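Local coordinates for protein nucleoporin NUP82 (Saccharomyces cerevisiae, PDB 3PBP) that serves as a structural component of the yeast nuclear pore complex, the N-terminal domain described here falling largely within the region that interacts with NUP116, at residues E235-D238 and S239-V243; N248-K251 and Q252-V256; L327-D330 and L331-M335; V270-K274 and E275-A279; I226-K229 and S230-M233. The protein carries 1 engineered substitution. One frame throughout, in Å; residues are numbered along the deposited sequence.

Interaction 1 of 5, residues E235-D238 and S239-V243; sequences ESLD and STTDV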
loop_
_atom_site.group_PDB
_atom_site.type_symbol
_atom_site.label_atom_id
_atom_site.label_comp_id
_atom_site.label_asym_id
_atom_site.label_seq_id
_atom_site.Cartn_x
_atom_site.Cartn_y
_atom_site.Cartn_z
ATOM N N GLU A 235 18.373 21.489 -0.006
ATOM C CA GLU A 235 19.735 21.934 -0.292
ATOM C C GLU A 235 20.277 21.142 -1.480
ATOM O O GLU A 235 21.070 21.637 -2.281
ATOM C CB GLU A 235 20.635 21.697 0.927
ATOM C CG GLU A 235 22.092 22.119 0.728
ATOM C CD GLU A 235 23.017 21.667 1.854
ATOM O OE1 GLU A 235 22.721 21.958 3.042
ATOM O OE2 GLU A 235 24.046 21.026 1.541
ATOM N N SER A 236 19.839 19.896 -1.572
ATOM C CA SER A 236 20.248 18.984 -2.634
ATOM C C SER A 236 19.730 19.413 -4.009
ATOM O O SER A 236 20.031 18.776 -5.019
ATOM C CB SER A 236 19.748 17.571 -2.293
ATOM O OG SER A 236 19.642 16.746 -3.436
ATOM N N LEU A 237 18.952 20.490 -4.049
ATOM C CA LEU A 237 18.401 20.977 -5.311
ATOM C C LEU A 237 19.403 21.774 -6.141
ATOM O O LEU A 237 20.147 22.621 -5.627
ATOM C CB LEU A 237 17.159 21.834 -5.059
ATOM C CG LEU A 237 15.892 21.134 -4.563
ATOM C CD1 LEU A 237 14.813 22.166 -4.273
ATOM C CD2 LEU A 237 15.412 20.129 -5.609
ATOM N N ASP A 238 19.419 21.461 -7.433
ATOM C CA ASP A 238 20.274 22.124 -8.408
ATOM C C ASP A 238 19.377 22.373 -9.631
ATOM O O ASP A 238 18.187 22.063 -9.579
ATOM C CB ASP A 238 21.484 21.249 -8.778
ATOM C CG ASP A 238 21.089 19.853 -9.233
ATOM O OD1 ASP A 238 21.168 18.925 -8.407
ATOM O OD2 ASP A 238 20.697 19.676 -10.408
ATOM N N SER A 239 19.930 22.916 -10.719
ATOM C CA SER A 239 19.134 23.215 -11.920
ATOM C C SER A 239 18.831 22.054 -12.878
ATOM O O SER A 239 17.862 22.120 -13.644
ATOM C CB SER A 239 19.772 24.359 -12.716
ATOM O OG SER A 239 18.907 24.804 -13.753
ATOM N N THR A 240 19.654 21.008 -12.871
ATOM C CA THR A 240 19.364 19.867 -13.734
ATOM C C THR A 240 18.139 19.199 -13.126
ATOM O O THR A 240 17.307 18.654 -13.848
ATOM C CB THR A 240 20.525 18.850 -13.791
ATOM O OG1 THR A 240 21.634 19.425 -14.499
ATOM C CG2 THR A 240 20.077 17.569 -14.506
ATOM N N THR A 241 18.038 19.255 -11.795
ATOM C CA THR A 241 16.895 18.683 -11.098
ATOM C C THR A 241 15.632 18.876 -11.956
ATOM O O THR A 241 15.391 19.952 -12.520
ATOM C CB THR A 241 16.672 19.364 -9.709
ATOM O OG1 THR A 241 17.810 19.140 -8.868
ATOM C CG2 THR A 241 15.434 18.804 -9.020
ATOM N N ASP A 242 14.852 17.807 -12.072
ATOM C CA ASP A 242 13.601 17.809 -12.816
ATOM C C ASP A 242 12.671 18.859 -12.208
ATOM O O ASP A 242 12.626 19.024 -10.998
ATOM C CB ASP A 242 12.965 16.425 -12.694
ATOM C CG ASP A 242 11.583 16.354 -13.303
ATOM O OD1 ASP A 242 10.749 17.239 -13.031
ATOM O OD2 ASP A 242 11.324 15.393 -14.049
ATOM N N VAL A 243 11.910 19.558 -13.034
ATOM C CA VAL A 243 11.007 20.586 -12.523
ATOM C C VAL A 243 9.906 20.042 -11.622
ATOM O O VAL A 243 9.568 20.662 -10.612
ATOM C CB VAL A 243 10.354 21.379 -13.676
ATOM C CG1 VAL A 243 9.383 22.408 -13.123
ATOM C CG2 VAL A 243 11.431 22.065 -14.494
#

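Interaction 2 of 5, residues N248-K251 and Q252-V256; sequences NVIK and QLQFV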
loop_
_atom_site.group_PDB
_atom_site.type_symbol
_atom_site.label_atom_id
_atom_site.label_comp_id
_atom_site.label_asym_id
_atom_site.label_seq_id
_atom_site.Cartn_x
_atom_site.Cartn_y
_atom_site.Cartn_z
ATOM N N ASN A 248 7.852 19.239 -5.850
ATOM C CA ASN A 248 7.519 18.371 -4.720
ATOM C C ASN A 248 8.415 18.620 -3.505
ATOM O O ASN A 248 7.920 18.748 -2.388
ATOM C CB ASN A 248 7.626 16.886 -5.111
ATOM C CG ASN A 248 6.422 16.381 -5.894
ATOM O OD1 ASN A 248 5.331 16.945 -5.831
ATOM N ND2 ASN A 248 6.616 15.290 -6.616
ATOM N N VAL A 249 9.730 18.665 -3.728
ATOM C CA VAL A 249 10.689 18.890 -2.656
ATOM C C VAL A 249 10.388 20.200 -1.947
ATOM O O VAL A 249 10.448 20.276 -0.716
ATOM C CB VAL A 249 12.132 18.918 -3.201
ATOM C CG1 VAL A 249 13.102 19.272 -2.102
ATOM C CG2 VAL A 249 12.474 17.580 -3.790
ATOM N N ILE A 250 10.064 21.235 -2.719
ATOM C CA ILE A 250 9.749 22.524 -2.119
ATOM C C ILE A 250 8.429 22.422 -1.375
ATOM O O ILE A 250 8.271 22.993 -0.298
ATOM C CB ILE A 250 9.676 23.632 -3.177
ATOM C CG1 ILE A 250 11.099 23.963 -3.644
ATOM C CG2 ILE A 250 8.973 24.865 -2.604
ATOM C CD1 ILE A 250 11.148 24.907 -4.812
ATOM N N LYS A 251 7.486 21.681 -1.945
ATOM C CA LYS A 251 6.203 21.494 -1.290
ATOM C C LYS A 251 6.397 20.740 0.012
ATOM O O LYS A 251 5.782 21.060 1.031
ATOM C CB LYS A 251 5.261 20.695 -2.170
ATOM C CG LYS A 251 4.507 21.506 -3.165
ATOM C CD LYS A 251 3.403 20.671 -3.731
ATOM C CE LYS A 251 2.175 21.510 -3.921
ATOM N NZ LYS A 251 0.949 20.675 -3.827
ATOM N N GLN A 252 7.249 19.720 -0.032
ATOM C CA GLN A 252 7.512 18.916 1.148
ATOM C C GLN A 252 8.049 19.799 2.261
ATOM O O GLN A 252 7.572 19.757 3.390
ATOM C CB GLN A 252 8.521 17.801 0.851
ATOM C CG GLN A 252 8.743 16.896 2.058
ATOM C CD GLN A 252 9.609 15.694 1.764
ATOM O OE1 GLN A 252 9.528 15.092 0.690
ATOM N NE2 GLN A 252 10.426 15.318 2.730
ATOM N N LEU A 253 9.042 20.613 1.939
ATOM C CA LEU A 253 9.616 21.484 2.941
ATOM C C LEU A 253 8.611 22.489 3.483
ATOM O O LEU A 253 8.650 22.821 4.662
ATOM C CB LEU A 253 10.825 22.220 2.376
ATOM C CG LEU A 253 11.544 23.107 3.395
ATOM C CD1 LEU A 253 12.015 22.289 4.602
ATOM C CD2 LEU A 253 12.721 23.763 2.694
ATOM N N GLN A 254 7.715 22.979 2.629
ATOM C CA GLN A 254 6.713 23.940 3.076
ATOM C C GLN A 254 5.756 23.244 4.019
ATOM O O GLN A 254 5.409 23.779 5.071
ATOM C CB GLN A 254 5.924 24.509 1.899
ATOM C CG GLN A 254 6.769 25.263 0.911
ATOM C CD GLN A 254 6.004 25.661 -0.348
ATOM O OE1 GLN A 254 4.990 25.041 -0.702
ATOM N NE2 GLN A 254 6.502 26.687 -1.043
ATOM N N PHE A 255 5.338 22.042 3.643
ATOM C CA PHE A 255 4.412 21.267 4.452
ATOM C C PHE A 255 5.004 20.889 5.811
ATOM O O PHE A 255 4.401 21.146 6.856
ATOM C CB PHE A 255 3.999 20.003 3.686
ATOM C CG PHE A 255 3.191 19.036 4.500
ATOM C CD1 PHE A 255 1.920 19.369 4.946
ATOM C CD2 PHE A 255 3.708 17.794 4.835
ATOM C CE1 PHE A 255 1.171 18.477 5.719
ATOM C CE2 PHE A 255 2.963 16.890 5.613
ATOM C CZ PHE A 255 1.694 17.237 6.051
ATOM N N VAL A 256 6.192 20.293 5.804
ATOM C CA VAL A 256 6.816 19.867 7.053
ATOM C C VAL A 256 7.089 21.047 7.965
ATOM O O VAL A 256 7.111 20.902 9.185
ATOM C CB VAL A 256 8.130 19.084 6.801
ATOM C CG1 VAL A 256 8.753 18.700 8.115
ATOM C CG2 VAL A 256 7.841 17.821 6.002
#

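Interaction 3 of 5, residues L327-D330 and L331-M335; sequences LFKD and LEMSM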
loop_
_atom_site.group_PDB
_atom_site.type_symbol
_atom_site.label_atom_id
_atom_site.label_comp_id
_atom_site.label_asym_id
_atom_site.label_seq_id
_atom_site.Cartn_x
_atom_site.Cartn_y
_atom_site.Cartn_z
ATOM N N LEU A 327 14.271 -6.604 1.160
ATOM C CA LEU A 327 14.684 -5.406 0.445
ATOM C C LEU A 327 15.064 -4.254 1.364
ATOM O O LEU A 327 14.657 -4.213 2.517
ATOM C CB LEU A 327 13.551 -4.962 -0.474
ATOM C CG LEU A 327 12.875 -6.064 -1.288
ATOM C CD1 LEU A 327 11.656 -5.494 -2.035
ATOM C CD2 LEU A 327 13.880 -6.664 -2.237
ATOM N N PHE A 328 15.836 -3.315 0.819
ATOM C CA PHE A 328 16.303 -2.132 1.531
ATOM C C PHE A 328 16.153 -0.878 0.650
ATOM O O PHE A 328 16.617 -0.855 -0.490
ATOM C CB PHE A 328 17.769 -2.325 1.916
ATOM C CG PHE A 328 18.400 -1.111 2.524
ATOM C CD1 PHE A 328 18.087 -0.721 3.834
ATOM C CD2 PHE A 328 19.301 -0.346 1.790
ATOM C CE1 PHE A 328 18.670 0.423 4.400
ATOM C CE2 PHE A 328 19.885 0.787 2.340
ATOM C CZ PHE A 328 19.571 1.175 3.648
ATOM N N LYS A 329 15.507 0.159 1.181
ATOM C CA LYS A 329 15.295 1.415 0.449
ATOM C C LYS A 329 16.490 2.361 0.619
ATOM O O LYS A 329 16.669 2.954 1.684
ATOM C CB LYS A 329 14.016 2.080 0.953
ATOM C CG LYS A 329 13.749 3.460 0.438
ATOM C CD LYS A 329 12.371 3.879 0.901
ATOM C CE LYS A 329 12.237 5.388 1.037
ATOM N NZ LYS A 329 13.015 5.979 2.173
ATOM N N ASP A 330 17.299 2.486 -0.438
ATOM C CA ASP A 330 18.496 3.316 -0.428
ATOM C C ASP A 330 18.311 4.789 -0.743
ATOM O O ASP A 330 19.112 5.617 -0.304
ATOM C CB ASP A 330 19.551 2.760 -1.389
ATOM C CG ASP A 330 19.069 2.698 -2.838
ATOM O OD1 ASP A 330 19.875 2.984 -3.764
ATOM O OD2 ASP A 330 17.890 2.343 -3.062
ATOM N N LEU A 331 17.283 5.133 -1.515
ATOM C CA LEU A 331 17.070 6.534 -1.849
ATOM C C LEU A 331 15.988 7.167 -1.001
ATOM O O LEU A 331 15.081 6.486 -0.524
ATOM C CB LEU A 331 16.733 6.672 -3.323
ATOM C CG LEU A 331 17.819 6.073 -4.213
ATOM C CD1 LEU A 331 17.553 6.452 -5.658
ATOM C CD2 LEU A 331 19.173 6.578 -3.773
ATOM N N GLU A 332 16.095 8.468 -0.785
ATOM C CA GLU A 332 15.098 9.170 0.011
ATOM C C GLU A 332 13.964 9.658 -0.903
ATOM O O GLU A 332 14.201 10.382 -1.886
ATOM C CB GLU A 332 15.749 10.354 0.724
ATOM C CG GLU A 332 14.865 11.038 1.745
ATOM C CD GLU A 332 14.425 10.110 2.854
ATOM O OE1 GLU A 332 15.299 9.467 3.475
ATOM O OE2 GLU A 332 13.201 10.029 3.106
HETATM N N MSE A 333 12.738 9.250 -0.599
HETATM C CA MSE A 333 11.609 9.673 -1.406
HETATM C C MSE A 333 11.237 11.099 -1.057
HETATM O O MSE A 333 11.598 11.620 0.002
HETATM C CB MSE A 333 10.375 8.822 -1.129
HETATM C CG MSE A 333 10.473 7.343 -1.433
HETATM SE SE MSE A 333 8.881 6.427 -0.686
HETATM C CE MSE A 333 7.551 7.077 -1.957
ATOM N N SER A 334 10.498 11.724 -1.963
ATOM C CA SER A 334 10.001 13.065 -1.740
ATOM C C SER A 334 8.497 12.877 -1.714
ATOM O O SER A 334 7.954 11.963 -2.353
ATOM C CB SER A 334 10.365 13.996 -2.888
ATOM O OG SER A 334 9.606 13.691 -4.050
HETATM N N MSE A 335 7.821 13.715 -0.951
HETATM C CA MSE A 335 6.380 13.635 -0.880
HETATM C C MSE A 335 5.772 14.096 -2.205
HETATM O O MSE A 335 6.343 14.934 -2.900
HETATM C CB MSE A 335 5.891 14.490 0.275
HETATM C CG MSE A 335 6.179 13.844 1.595
HETATM SE SE MSE A 335 5.847 14.972 3.119
HETATM C CE MSE A 335 4.001 15.318 2.893
#

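Interaction 4 of 5, residues V270-K274 and E275-A279; sequences VDIQK and EYRLA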
loop_
_atom_site.group_PDB
_atom_site.type_symbol
_atom_site.label_atom_id
_atom_site.label_comp_id
_atom_site.label_asym_id
_atom_site.label_seq_id
_atom_site.Cartn_x
_atom_site.Cartn_y
_atom_site.Cartn_z
ATOM N N VAL A 270 -0.374 16.711 15.874
ATOM C CA VAL A 270 -0.554 17.864 14.995
ATOM C C VAL A 270 -1.726 17.583 14.063
ATOM O O VAL A 270 -1.883 16.465 13.586
ATOM C CB VAL A 270 0.726 18.154 14.167
ATOM C CG1 VAL A 270 1.096 16.956 13.313
ATOM C CG2 VAL A 270 0.509 19.374 13.306
ATOM N N ASP A 271 -2.565 18.591 13.830
ATOM C CA ASP A 271 -3.723 18.429 12.950
ATOM C C ASP A 271 -3.315 18.526 11.499
ATOM O O ASP A 271 -2.423 19.301 11.149
ATOM C CB ASP A 271 -4.775 19.495 13.228
ATOM C CG ASP A 271 -5.399 19.345 14.592
ATOM O OD1 ASP A 271 -5.859 18.226 14.892
ATOM O OD2 ASP A 271 -5.436 20.337 15.361
ATOM N N ILE A 272 -3.977 17.748 10.650
ATOM C CA ILE A 272 -3.667 17.763 9.232
ATOM C C ILE A 272 -4.910 17.974 8.391
ATOM O O ILE A 272 -5.809 17.139 8.377
ATOM C CB ILE A 272 -2.950 16.472 8.844
ATOM C CG1 ILE A 272 -1.600 16.434 9.580
ATOM C CG2 ILE A 272 -2.808 16.385 7.330
ATOM C CD1 ILE A 272 -0.700 15.304 9.207
ATOM N N GLN A 273 -4.939 19.108 7.694
ATOM C CA GLN A 273 -6.068 19.517 6.851
ATOM C C GLN A 273 -6.334 18.584 5.679
ATOM O O GLN A 273 -5.404 18.109 5.033
ATOM C CB GLN A 273 -5.815 20.932 6.337
ATOM C CG GLN A 273 -5.061 21.796 7.341
ATOM C CD GLN A 273 -4.870 23.231 6.873
ATOM O OE1 GLN A 273 -4.277 23.493 5.820
ATOM N NE2 GLN A 273 -5.371 24.173 7.663
ATOM N N LYS A 274 -7.610 18.341 5.396
ATOM C CA LYS A 274 -8.011 17.442 4.309
ATOM C C LYS A 274 -7.270 17.655 2.996
ATOM O O LYS A 274 -7.106 16.720 2.210
ATOM C CB LYS A 274 -9.530 17.538 4.067
ATOM C CG LYS A 274 -10.144 18.903 4.407
ATOM C CD LYS A 274 -11.632 18.960 4.053
ATOM C CE LYS A 274 -12.308 20.153 4.739
ATOM N NZ LYS A 274 -13.772 20.206 4.472
ATOM N N GLU A 275 -6.818 18.879 2.757
ATOM C CA GLU A 275 -6.113 19.194 1.518
ATOM C C GLU A 275 -4.807 18.424 1.363
ATOM O O GLU A 275 -4.507 17.926 0.277
ATOM C CB GLU A 275 -5.832 20.698 1.426
ATOM C CG GLU A 275 -7.087 21.575 1.446
ATOM C CD GLU A 275 -7.576 21.910 2.860
ATOM O OE1 GLU A 275 -6.846 22.622 3.585
ATOM O OE2 GLU A 275 -8.685 21.467 3.245
ATOM N N TYR A 276 -4.044 18.315 2.453
ATOM C CA TYR A 276 -2.756 17.618 2.441
ATOM C C TYR A 276 -2.859 16.103 2.522
ATOM O O TYR A 276 -1.848 15.417 2.487
ATOM C CB TYR A 276 -1.880 18.089 3.600
ATOM C CG TYR A 276 -1.681 19.580 3.655
ATOM C CD1 TYR A 276 -2.596 20.402 4.305
ATOM C CD2 TYR A 276 -0.575 20.174 3.049
ATOM C CE1 TYR A 276 -2.411 21.779 4.353
ATOM C CE2 TYR A 276 -0.382 21.550 3.092
ATOM C CZ TYR A 276 -1.300 22.347 3.743
ATOM O OH TYR A 276 -1.107 23.709 3.775
ATOM N N ARG A 277 -4.072 15.580 2.623
ATOM C CA ARG A 277 -4.241 14.141 2.735
ATOM C C ARG A 277 -4.540 13.420 1.429
ATOM O O ARG A 277 -4.508 12.182 1.381
ATOM C CB ARG A 277 -5.321 13.835 3.766
ATOM C CG ARG A 277 -5.019 14.445 5.114
ATOM C CD ARG A 277 -5.422 13.516 6.210
ATOM N NE ARG A 277 -6.826 13.655 6.565
ATOM C CZ ARG A 277 -7.606 12.630 6.879
ATOM N NH1 ARG A 277 -7.118 11.395 6.862
ATOM N NH2 ARG A 277 -8.858 12.842 7.248
ATOM N N LEU A 278 -4.834 14.181 0.376
ATOM C CA LEU A 278 -5.113 13.587 -0.929
ATOM C C LEU A 278 -3.796 13.453 -1.673
ATOM O O LEU A 278 -3.264 14.430 -2.187
ATOM C CB LEU A 278 -6.078 14.470 -1.722
ATOM C CG LEU A 278 -7.495 14.557 -1.150
ATOM C CD1 LEU A 278 -8.276 15.654 -1.855
ATOM C CD2 LEU A 278 -8.186 13.205 -1.301
ATOM N N ALA A 279 -3.257 12.244 -1.723
ATOM C CA ALA A 279 -1.989 12.042 -2.391
ATOM C C ALA A 279 -2.068 10.929 -3.418
ATOM O O ALA A 279 -2.738 9.919 -3.204
ATOM C CB ALA A 279 -0.930 11.726 -1.370
#

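Interaction 5 of 5, residues I226-K229 and S230-M233; sequences ILNK and SLVM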
loop_
_atom_site.group_PDB
_atom_site.type_symbol
_atom_site.label_atom_id
_atom_site.label_comp_id
_atom_site.label_asym_id
_atom_site.label_seq_id
_atom_site.Cartn_x
_atom_site.Cartn_y
_atom_site.Cartn_z
ATOM N N ILE A 226 11.984 14.314 10.174
ATOM C CA ILE A 226 11.502 14.613 8.827
ATOM C C ILE A 226 11.731 16.058 8.409
ATOM O O ILE A 226 11.689 16.388 7.220
ATOM C CB ILE A 226 10.011 14.263 8.597
ATOM C CG1 ILE A 226 9.735 14.373 7.091
ATOM C CG2 ILE A 226 9.108 15.190 9.396
ATOM C CD1 ILE A 226 8.541 13.620 6.590
ATOM N N LEU A 227 11.970 16.927 9.380
ATOM C CA LEU A 227 12.236 18.317 9.051
ATOM C C LEU A 227 13.657 18.369 8.483
ATOM O O LEU A 227 13.899 18.963 7.435
ATOM C CB LEU A 227 12.118 19.199 10.293
ATOM C CG LEU A 227 12.408 20.681 10.039
ATOM C CD1 LEU A 227 11.504 21.209 8.911
ATOM C CD2 LEU A 227 12.186 21.447 11.332
ATOM N N ASN A 228 14.592 17.723 9.169
ATOM C CA ASN A 228 15.969 17.683 8.704
ATOM C C ASN A 228 16.099 16.970 7.362
ATOM O O ASN A 228 16.818 17.436 6.490
ATOM C CB ASN A 228 16.879 17.000 9.726
ATOM C CG ASN A 228 17.129 17.860 10.951
ATOM O OD1 ASN A 228 17.276 19.073 10.838
ATOM N ND2 ASN A 228 17.195 17.233 12.130
ATOM N N LYS A 229 15.433 15.829 7.190
ATOM C CA LYS A 229 15.508 15.127 5.907
ATOM C C LYS A 229 14.995 16.081 4.820
ATOM O O LYS A 229 15.537 16.126 3.707
ATOM C CB LYS A 229 14.664 13.834 5.923
ATOM C CG LYS A 229 15.370 12.621 6.529
ATOM C CD LYS A 229 14.404 11.552 7.007
ATOM C CE LYS A 229 13.559 11.018 5.894
ATOM N NZ LYS A 229 12.649 9.926 6.358
ATOM N N SER A 230 13.963 16.851 5.161
ATOM C CA SER A 230 13.374 17.797 4.228
ATOM C C SER A 230 14.356 18.906 3.863
ATOM O O SER A 230 14.392 19.362 2.720
ATOM C CB SER A 230 12.090 18.397 4.820
ATOM O OG SER A 230 11.038 17.442 4.865
ATOM N N LEU A 231 15.149 19.342 4.839
ATOM C CA LEU A 231 16.135 20.392 4.600
ATOM C C LEU A 231 17.302 19.879 3.781
ATOM O O LEU A 231 17.847 20.599 2.971
ATOM C CB LEU A 231 16.654 20.973 5.922
ATOM C CG LEU A 231 15.658 21.902 6.625
ATOM C CD1 LEU A 231 16.106 22.172 8.056
ATOM C CD2 LEU A 231 15.525 23.192 5.824
ATOM N N VAL A 232 17.685 18.629 3.987
ATOM C CA VAL A 232 18.798 18.059 3.239
ATOM C C VAL A 232 18.470 17.955 1.759
ATOM O O VAL A 232 19.332 18.120 0.913
ATOM C CB VAL A 232 19.180 16.660 3.767
ATOM C CG1 VAL A 232 20.253 16.056 2.903
ATOM C CG2 VAL A 232 19.670 16.763 5.194
HETATM N N MSE A 233 17.212 17.694 1.441
HETATM C CA MSE A 233 16.803 17.569 0.051
HETATM C C MSE A 233 16.622 18.911 -0.614
HETATM O O MSE A 233 16.831 19.049 -1.815
HETATM C CB MSE A 233 15.500 16.816 -0.043
HETATM C CG MSE A 233 15.586 15.438 0.504
HETATM SE SE MSE A 233 14.027 14.515 -0.068
HETATM C CE MSE A 233 14.787 13.587 -1.610
#

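Interaction 1 of 5, residues E235-D238 and S239-V243
Asp238 and Thr241 hold each other across a turn of the chain, each side chain bonded to the other residue's backbone N. OD2 of Asp238 accepts from Thr241 N at 3.0 Å, the donor coming in from above the carboxylate plane, and receives a weak second bond from Thr240 N. In return Asp238 N donates to Thr241 OG1 over 3.2 Å, almost straight at 166°. The two reciprocal bonds close the turn from both ends, the carboxylate accepting from the backbone N two and three residues on, as in an Asx-type turn. The torsions suit it: with chi1 at 53°, Asp238 CG sits between its own N and carbonyl carbon, which swings the carboxylate over the turn. Next to this polar knot the packing is apolar and compact, with Leu237 CD2 lying 3.7 Å from Thr241 CG2 where the two side chains cross at about a right angle. The outer side is looser: the side chains of Ser239 and Thr240 are exposed and touch the turn with little more than CB. The turn belongs to the connection between helices 220-235 and 243-262. Leu237 rests on Lys246 and Val249 of the second helix, Lys246 NZ bonds Asp238 O, and Asp242 stands at that helix's N-cap, its OD1 weakly bonded to Ile244 N and Val245 N.

Interaction 2 of 5, residues N248-K251 and Q252-V256
Gln252 N donates to Asn248 O at 2.6 Å, the shortest polar bond of this stretch of helix. The same i to i+4 bonding continues through Leu253 N to Val249 O, Gln254 N to Ile250 O and Phe255 N to Lys251 O at 2.8 Å, the regular alpha-helical pattern. Side chains one turn apart meet chiefly at Ile250 and Gln254. The methyl CG2 of Ile250 lies against the amide of Gln254, 3.4 Å from NE2 and 3.8 Å from CD, the two side chains slanting across each other. Gln254 CG stands beside its own backbone N (chi1 -62°), which folds the start of the chain back over Ile250 O before the extended remainder carries the amide to the methyl. Gln252 behaves differently. Its CG is anti to the backbone N (chi1 -177°), and the chain runs straight off the helix, where both ends of its buried amide are bonded: OE1 accepts from Met335 N, and NE2 is bonded on helix 220-235. Asn248, Val249, Gln252 and Phe255 are buried, whereas Gln254 is exposed to solvent. Within helix 243-262, Leu253 packs on Leu231 and Tyr234 of helix 220-235 and Val256 leans on the same helix, while Phe255 packs on Leu212 and on Met335 in the loop between strands 323-329 and 347-355.

Interaction 3 of 5, residues L327-D330 and L331-M335
Where strand 323-329 of a beta-propeller blade gives way to the loop leading to strand 347-355, Lys329 reaches forward along the chain and covers Leu331 and Met333. CG of Lys329 is anti to its backbone N (chi1 172°), and the chain stays extended until it bends at the last torsion (chi4 -70°). That bend brings Lys329 NZ over Leu331 O, to which it makes a weak hydrogen bond of 3.4 Å. Glu332 OE2 is 4.2 Å from Lys329 NZ, beyond a salt bridge, yet the opposite charges probably attract; this carboxylate also has a weak ion pair with Lys229. With an alanine in place of Lys329, Leu331 O would probably lose its weak donor and Met333 the methylene chain it packs on. Asp330 and Leu331 lie side by side pointing the same way, Leu331 CG 3.7 Å from Asp330 OD1, while the other oxygen, OD2, bonds Ser347 OG. Such a link ties the end of one strand to the start of its neighbour in the sheet. The chain of another protein packs on Phe328, Asp330, Leu331 and Glu332. On the apolar side Met333, a selenomethionine, crosses the lysine chain at about a right angle, its CG 3.6 Å and its SE 3.9 Å from Lys329 CE.

Interaction 4 of 5, residues V270-K274 and E275-A279
Gln273 and Tyr276 run side by side in the same direction, the amide turned only 30° from the ring plane. Amide and ring meet along the CE1 side of the tyrosine: Gln273 OE1 lies at the ring edge, near its plane, and Gln273 CD is 3.8 Å from Tyr276 CE1. The backbone brings the two residues together: Tyr276 N donates to Gln273 O at 2.9 Å and closes a tight turn after strand 269-271. Arg277 N to Lys274 O, at 3.3 Å, closes an overlapping turn. Glu275 crosses Gln273 obliquely, carboxylate and amide planes 58° apart, and bends at chi2 (86°) to bring Glu275 OE1 within 3.4 Å of Gln273 CB. On the inner side, Ile272 CG2 sits 3.7 Å from Arg277 CG, the two chains slanting across one another, while NH1 of the arginine is bonded to Leu212 O. Tyr276 also meets the ring of Phe255 on helix 243-262, and its OH bonds Lys258 NZ. Were Tyr276 a leucine, Lys258 would probably lose its hydroxyl partner and Phe255 its neighbouring ring. Gln273 OE1 makes a weak bond to that lysine as well, so amide and phenol share one ammonium group, which probably helps to hold the turn to helix 243-262.

Interaction 5 of 5, residues I226-K229 and S230-M233
Ser230 places both its N and its OG on the carbonyl of Ile226, one turn back in helix 220-235. The hydroxyl donates to Ile226 O at 2.7 Å with a C=O to donor angle of 165°, while Ser230 N reaches the same oxygen at 3.1 Å from above the carbonyl plane. One acceptor thus serves two donors of a single residue. The first torsion explains it: at chi1 -71° OG stands beside its own backbone N and points back toward the preceding turn. Since OG gives its proton to Ile226 O, it can accept as well, and Gln252 NE2 of helix 243-262 is bonded to it. The backbone N atoms of the next three residues are met in normal i to i+4 fashion, Leu231 N by Leu227 O, Val232 N by Asn228 O at 2.9 Å and Met233 N by Lys229 O at 3.2 Å. Apolar contact along the helix is light, with Leu227 CG 4.5 Å from Leu231 CD1. Elsewhere Ile226, Leu227 and Ser230 lean on Val256 of helix 243-262, and the chain of another protein packs on Asn228, Lys229, Leu231 and Val232. The hydroxyl of Ser230 is therefore buried but satisfied in both roles, and its bond to Gln252 would probably be helped by the polarisation that comes from donating to a carbonyl.

Interactions 5, 1 and 2 follow one another through two helices and their connection, and interaction 1 touches interaction 2 where Leu237 CD1 packs 4.0 Å from Val249 CG1. Between the helices Gln252 NE2 lies 3.1 Å from Ser230 OG, the centres of interactions 2 and 5 being about 9 Å apart. Gln252 OE1, 2.7 Å from Met335 N, ties in interaction 3, which also meets interaction 5 through Glu332 and Met233. Interaction 4 joins by ring packing of Tyr276 on Phe255, but its nearest atoms stay about 17 Å from interaction 1. All five fall within the region that interacts with NUP116.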